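Local atomic coordinates of DNA primase (Aquifex aeolicus, PDB entry 2AU3), a protein that synthesises the short RNA primers on single-stranded DNA that DNA polymerase extends during DNA replication. Residues S31-N36 against V49-Q54; P38-D43 against F56-C61. One frame throughout, in Å; residues are numbered along the deposited sequence.

Contact 1. Residues S31-N36 against V49-Q54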
loop_
_atom_site.group_PDB
_atom_site.type_symbol
_atom_site.label_atom_id
_atom_site.label_comp_id
_atom_site.label_asym_id
_atom_site.label_seq_id
_atom_site.Cartn_x
_atom_site.Cartn_y
_atom_site.Cartn_z
ATOM N N SER A 31 -5.874 16.590 -18.302
ATOM C CA SER A 31 -4.472 16.314 -18.595
ATOM C C SER A 31 -4.256 14.874 -19.052
ATOM O O SER A 31 -3.129 14.490 -19.352
ATOM C CB SER A 31 -3.594 16.590 -17.370
ATOM O OG SER A 31 -3.768 15.591 -16.383
ATOM N N ASN A 32 -5.332 14.084 -19.071
ATOM C CA ASN A 32 -5.253 12.676 -19.390
ATOM C C ASN A 32 -5.899 12.408 -20.753
ATOM O O ASN A 32 -6.461 13.321 -21.372
ATOM C CB ASN A 32 -5.920 11.831 -18.294
ATOM C CG ASN A 32 -5.237 11.995 -16.927
ATOM O OD1 ASN A 32 -4.059 11.705 -16.775
ATOM N ND2 ASN A 32 -5.984 12.498 -15.942
ATOM N N TYR A 33 -5.794 11.164 -21.216
ATOM C CA TYR A 33 -6.560 10.698 -22.371
ATOM C C TYR A 33 -7.412 9.542 -21.934
ATOM O O TYR A 33 -7.049 8.814 -21.014
ATOM C CB TYR A 33 -5.644 10.259 -23.512
ATOM C CG TYR A 33 -4.879 11.395 -24.132
ATOM C CD1 TYR A 33 -5.414 12.117 -25.191
ATOM C CD2 TYR A 33 -3.614 11.746 -23.666
ATOM C CE1 TYR A 33 -4.719 13.169 -25.767
ATOM C CE2 TYR A 33 -2.906 12.796 -24.240
ATOM C CZ TYR A 33 -3.460 13.497 -25.299
ATOM O OH TYR A 33 -2.784 14.566 -25.872
ATOM N N ARG A 34 -8.572 9.395 -22.564
ATOM C CA ARG A 34 -9.423 8.267 -22.274
ATOM C C ARG A 34 -10.026 7.711 -23.558
ATOM O O ARG A 34 -10.106 8.412 -24.585
ATOM C CB ARG A 34 -10.511 8.628 -21.257
ATOM C CG ARG A 34 -11.709 9.267 -21.882
ATOM C CD ARG A 34 -12.977 9.274 -21.038
ATOM N NE ARG A 34 -14.010 10.012 -21.775
ATOM C CZ ARG A 34 -14.928 10.789 -21.225
ATOM N NH1 ARG A 34 -14.976 10.947 -19.912
ATOM N NH2 ARG A 34 -15.792 11.423 -21.993
ATOM N N THR A 35 -10.430 6.448 -23.486
ATOM C CA THR A 35 -11.023 5.735 -24.614
ATOM C C THR A 35 -11.711 4.493 -24.042
ATOM O O THR A 35 -11.713 4.295 -22.814
ATOM C CB THR A 35 -9.924 5.376 -25.656
ATOM O OG1 THR A 35 -10.515 4.782 -26.824
ATOM C CG2 THR A 35 -9.005 4.298 -25.133
ATOM N N ASN A 36 -12.348 3.684 -24.887
ATOM C CA ASN A 36 -12.986 2.471 -24.373
ATOM C C ASN A 36 -11.921 1.410 -24.250
ATOM O O ASN A 36 -11.045 1.298 -25.112
ATOM C CB ASN A 36 -14.126 1.961 -25.272
ATOM C CG ASN A 36 -15.157 3.025 -25.588
ATOM O OD1 ASN A 36 -16.117 3.222 -24.844
ATOM N ND2 ASN A 36 -14.984 3.689 -26.717
ATOM N N VAL A 49 -5.067 7.107 -19.956
ATOM C CA VAL A 49 -3.641 7.197 -20.169
ATOM C C VAL A 49 -3.167 8.514 -19.575
ATOM O O VAL A 49 -3.691 9.570 -19.919
ATOM C CB VAL A 49 -3.301 7.128 -21.677
ATOM C CG1 VAL A 49 -1.791 7.252 -21.880
ATOM C CG2 VAL A 49 -3.845 5.809 -22.299
ATOM N N SER A 50 -2.218 8.450 -18.641
ATOM C CA SER A 50 -1.728 9.667 -18.006
ATOM C C SER A 50 -0.369 10.009 -18.609
ATOM O O SER A 50 0.579 9.237 -18.482
ATOM C CB SER A 50 -1.611 9.452 -16.494
ATOM O OG SER A 50 -0.739 10.404 -15.909
ATOM N N PRO A 51 -0.275 11.129 -19.319
ATOM C CA PRO A 51 1.032 11.602 -19.766
ATOM C C PRO A 51 1.997 11.863 -18.588
ATOM O O PRO A 51 3.190 11.632 -18.747
ATOM C CB PRO A 51 0.705 12.900 -20.525
ATOM C CG PRO A 51 -0.752 12.779 -20.915
ATOM C CD PRO A 51 -1.389 11.966 -19.811
ATOM N N SER A 52 1.504 12.284 -17.422
ATOM C CA SER A 52 2.426 12.688 -16.331
ATOM C C SER A 52 2.952 11.478 -15.538
ATOM O O SER A 52 4.067 11.501 -14.975
ATOM C CB SER A 52 1.739 13.661 -15.377
ATOM O OG SER A 52 0.589 13.060 -14.802
ATOM N N LYS A 53 2.151 10.418 -15.482
ATOM C CA LYS A 53 2.581 9.200 -14.791
ATOM C C LYS A 53 3.189 8.187 -15.764
ATOM O O LYS A 53 3.932 7.282 -15.352
ATOM C CB LYS A 53 1.436 8.610 -13.966
ATOM C CG LYS A 53 0.934 9.576 -12.900
ATOM C CD LYS A 53 -0.268 9.051 -12.095
ATOM C CE LYS A 53 -0.732 10.151 -11.097
ATOM N NZ LYS A 53 -1.760 9.680 -10.129
ATOM N N GLN A 54 2.882 8.353 -17.062
ATOM C CA GLN A 54 3.405 7.473 -18.122
ATOM C C GLN A 54 2.906 6.031 -17.946
ATOM O O GLN A 54 3.610 5.062 -18.240
ATOM C CB GLN A 54 4.936 7.539 -18.201
ATOM C CG GLN A 54 5.500 8.794 -18.903
ATOM C CD GLN A 54 5.109 8.873 -20.374
ATOM O OE1 GLN A 54 5.493 8.014 -21.166
ATOM N NE2 GLN A 54 4.347 9.917 -20.741
HETATM O O HOH W 1 -0.985 13.940 -16.916
HETATM O O HOH W 2 -2.654 11.781 -14.456
#
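Strands 32-35 and 47-50 form a β hairpin within the antiparallel sheet of the CHC2 zinc-ribbon domain, and contact 1 lies at the end of this hairpin remote from its connecting loop. Its centre is the hydrogen-bonded antiparallel pair Tyr33–Val49, whose CA atoms stand 5.1 Å apart. Tyr33 N reaches Val49 O at 2.9 Å, almost straight (168°) and within the carbonyl plane. The return bond, Val49 N to Tyr33 O, is 2.8 Å long, but here the donor stands above the carbonyl plane by 26°. Both side chains project from the same sheet face, where helix 16-23 packs: Val17 touches Tyr33, while Ile16 and Ile20 touch Val49. Further along, the Tyr33 ring turns an edge to the proline, with CE2 4.0 Å from Pro51 CG, and the two side chains cross at roughly a right angle. Pro51 CD also presses on the backbone, 3.1 Å from Ser31 O. Beside Tyr33, Asn32 has CG next to its own backbone N (chi1 -62°), and with chi2 this brings OD1 up against CA and CB of Ser50. Water 2 donates to Asn32 OD1 at 2.7 Å and also hydrogen-bonds Ser50 OG. That same hydroxyl oxygen accepts from Lys53 N at 2.9 Å, an ST motif at the start of the turn 50-54, while water 1 joins the hydroxyls of Ser31 and Ser52. The chemistry is thus divided: main-chain bonds fix the register, apolar carbons meet on the helix-covered face, and ordered water bridges the polar groups beside them.

Contact 2. Residues P38-D43 against F56-C61. With ZN (zinc ion), chain B.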
loop_
_atom_site.group_PDB
_atom_site.type_symbol
_atom_site.label_atom_id
_atom_site.label_comp_id
_atom_site.label_asym_id
_atom_site.label_seq_id
_atom_site.Cartn_x
_atom_site.Cartn_y
_atom_site.Cartn_z
ATOM N N PRO A 38 -9.901 -1.926 -24.569
ATOM C CA PRO A 38 -9.834 -3.010 -25.560
ATOM C C PRO A 38 -9.729 -4.398 -24.908
ATOM O O PRO A 38 -9.700 -5.404 -25.624
ATOM C CB PRO A 38 -8.532 -2.699 -26.315
ATOM C CG PRO A 38 -7.644 -2.049 -25.263
ATOM C CD PRO A 38 -8.572 -1.358 -24.281
ATOM N N PHE A 39 -9.649 -4.443 -23.577
ATOM C CA PHE A 39 -9.379 -5.693 -22.866
ATOM C C PHE A 39 -10.596 -6.227 -22.087
ATOM O O PHE A 39 -10.692 -7.429 -21.821
ATOM C CB PHE A 39 -8.164 -5.546 -21.944
ATOM C CG PHE A 39 -6.941 -4.992 -22.629
ATOM C CD1 PHE A 39 -6.420 -5.615 -23.756
ATOM C CD2 PHE A 39 -6.304 -3.843 -22.139
ATOM C CE1 PHE A 39 -5.303 -5.099 -24.408
ATOM C CE2 PHE A 39 -5.166 -3.331 -22.776
ATOM C CZ PHE A 39 -4.666 -3.966 -23.914
ATOM N N HIS A 40 -11.511 -5.326 -21.736
ATOM C CA HIS A 40 -12.803 -5.698 -21.162
ATOM C C HIS A 40 -13.907 -4.882 -21.844
ATOM O O HIS A 40 -13.633 -3.838 -22.425
ATOM C CB HIS A 40 -12.798 -5.500 -19.636
ATOM C CG HIS A 40 -13.314 -4.153 -19.190
ATOM N ND1 HIS A 40 -12.533 -3.017 -19.192
ATOM C CD2 HIS A 40 -14.525 -3.776 -18.716
ATOM C CE1 HIS A 40 -13.246 -1.994 -18.759
ATOM N NE2 HIS A 40 -14.457 -2.428 -18.458
ATOM N N PRO A 41 -15.149 -5.355 -21.807
ATOM C CA PRO A 41 -16.225 -4.650 -22.500
ATOM C C PRO A 41 -17.143 -3.787 -21.639
ATOM O O PRO A 41 -18.134 -4.318 -21.127
ATOM C CB PRO A 41 -17.039 -5.806 -23.098
ATOM C CG PRO A 41 -16.801 -6.992 -22.156
ATOM C CD PRO A 41 -15.598 -6.662 -21.282
ATOM N N ASP A 42 -16.877 -2.491 -21.480
ATOM C CA ASP A 42 -17.985 -1.634 -21.036
ATOM C C ASP A 42 -18.353 -0.328 -21.757
ATOM O O ASP A 42 -17.524 0.396 -22.328
ATOM C CB ASP A 42 -18.269 -1.648 -19.509
ATOM C CG ASP A 42 -17.174 -1.028 -18.662
ATOM O OD1 ASP A 42 -16.150 -0.564 -19.229
ATOM O OD2 ASP A 42 -17.276 -0.989 -17.407
ATOM N N ASP A 43 -19.661 -0.117 -21.676
ATOM C CA ASP A 43 -20.454 0.955 -22.283
ATOM C C ASP A 43 -19.871 2.364 -22.277
ATOM O O ASP A 43 -20.257 3.201 -23.097
ATOM C CB ASP A 43 -21.818 0.992 -21.572
ATOM C CG ASP A 43 -21.694 1.260 -20.067
ATOM O OD1 ASP A 43 -20.556 1.227 -19.531
ATOM O OD2 ASP A 43 -22.689 1.511 -19.352
ATOM N N PHE A 56 -1.019 3.561 -18.066
ATOM C CA PHE A 56 -2.435 3.511 -18.402
ATOM C C PHE A 56 -3.085 2.789 -17.238
ATOM O O PHE A 56 -2.395 2.114 -16.487
ATOM C CB PHE A 56 -2.674 2.765 -19.728
ATOM C CG PHE A 56 -2.359 1.275 -19.672
ATOM C CD1 PHE A 56 -3.362 0.342 -19.360
ATOM C CD2 PHE A 56 -1.069 0.804 -19.943
ATOM C CE1 PHE A 56 -3.086 -1.040 -19.325
ATOM C CE2 PHE A 56 -0.786 -0.592 -19.893
ATOM C CZ PHE A 56 -1.797 -1.499 -19.587
ATOM N N LYS A 57 -4.387 2.963 -17.067
ATOM C CA LYS A 57 -5.129 2.236 -16.027
ATOM C C LYS A 57 -6.581 2.205 -16.445
ATOM O O LYS A 57 -7.175 3.260 -16.706
ATOM C CB LYS A 57 -4.999 2.933 -14.664
ATOM C CG LYS A 57 -5.770 2.254 -13.504
ATOM C CD LYS A 57 -5.134 0.901 -13.049
ATOM C CE LYS A 57 -5.889 0.356 -11.792
ATOM N NZ LYS A 57 -5.389 -0.995 -11.362
ATOM N N CYS A 58 -7.149 1.007 -16.528
ATOM C CA CYS A 58 -8.575 0.883 -16.782
ATOM C C CYS A 58 -9.375 0.909 -15.488
ATOM O O CYS A 58 -9.199 0.055 -14.632
ATOM C CB CYS A 58 -8.895 -0.384 -17.555
ATOM S SG CYS A 58 -10.613 -0.362 -18.034
ATOM N N PHE A 59 -10.255 1.892 -15.355
ATOM C CA PHE A 59 -11.137 1.970 -14.191
ATOM C C PHE A 59 -12.292 1.000 -14.314
ATOM O O PHE A 59 -13.122 0.909 -13.426
ATOM C CB PHE A 59 -11.670 3.382 -14.008
ATOM C CG PHE A 59 -10.691 4.308 -13.382
ATOM C CD1 PHE A 59 -9.466 4.564 -13.997
ATOM C CD2 PHE A 59 -10.969 4.907 -12.154
ATOM C CE1 PHE A 59 -8.532 5.422 -13.418
ATOM C CE2 PHE A 59 -10.046 5.777 -11.567
ATOM C CZ PHE A 59 -8.819 6.027 -12.201
ATOM N N GLY A 60 -12.335 0.257 -15.415
ATOM C CA GLY A 60 -13.394 -0.714 -15.618
ATOM C C GLY A 60 -13.009 -2.118 -15.204
ATOM O O GLY A 60 -13.765 -2.790 -14.497
ATOM N N CYS A 61 -11.838 -2.567 -15.639
ATOM C CA CYS A 61 -11.344 -3.878 -15.249
ATOM C C CYS A 61 -10.094 -3.843 -14.362
ATOM O O CYS A 61 -9.718 -4.859 -13.800
ATOM C CB CYS A 61 -11.082 -4.746 -16.470
ATOM S SG CYS A 61 -9.716 -4.121 -17.474
HETATM ZN ZN ZN B . -10.603 -2.570 -18.989
#
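The backbone of 38-43 follows an irregular course past the turn that ends strand 55-58, the closest pair of CA atoms being those of His40 and Cys61, 6.4 Å apart. The zinc ion is held between the two segments. His40 binds it through ND1 at 2.0 Å, Cys58 through SG at 2.4 Å and Cys61 through SG at 2.3 Å; Cys37 supplies the fourth ligand. The two thiolates arrive with different torsions: SG of Cys58 is anti to its backbone N, whereas SG of Cys61 takes the crowded position between N and the carbonyl carbon (67°). The imidazole lies against the Gly60–Cys61 peptide, with Gly60 C and Cys61 N each about 3.4 Å above the ring plane and offset toward its rim. Gly60, bearing no side chain, lets the ring settle this close. Cys58 SG instead meets the ring at its edge, 3.2 Å from His40 CE1. This is the zinc knuckle of the CHC2 ribbon, in which the turn between the paired cysteines directs N-H groups at the first sulfur. Cys61 N donates to Cys58 SG over 3.5 Å at 162°, and Gly60 N adds a weak bond, so backbone dipoles may temper the thiolate charge. On the far side of the imidazole from the metal, NE2 makes a short but strongly bent, weak hydrogen bond to Asp42 OD1 (2.6 Å, 121°). The carboxylate would favour a proton on NE2 and may polarise the ring toward the zinc. Away from the metal, Phe39 packs on Phe47 and Leu73, its ring covered on one face by Pro38 CG.

Both contacts belong to one zinc-ribbon domain, their centres 13 Å apart. Their segments alternate along the chain: 31-36 runs on through Cys37 into 38-43, and 49-54 turns back into 56-61, so the paired strands of contact 1 and the metal site of contact 2 share a continuous framework. Strands 47-50 and 55-58 are neighbours in the sheet, and Val49 CG2 packs 4.2 Å from Phe56 CB. The side chain of Val49 remains about 11 Å from the zinc, so contact 1 takes no direct part in binding the metal. Neither contact includes the predicted magnesium ligands Glu251, Asp295 and Asp297, which belong to the Toprim region.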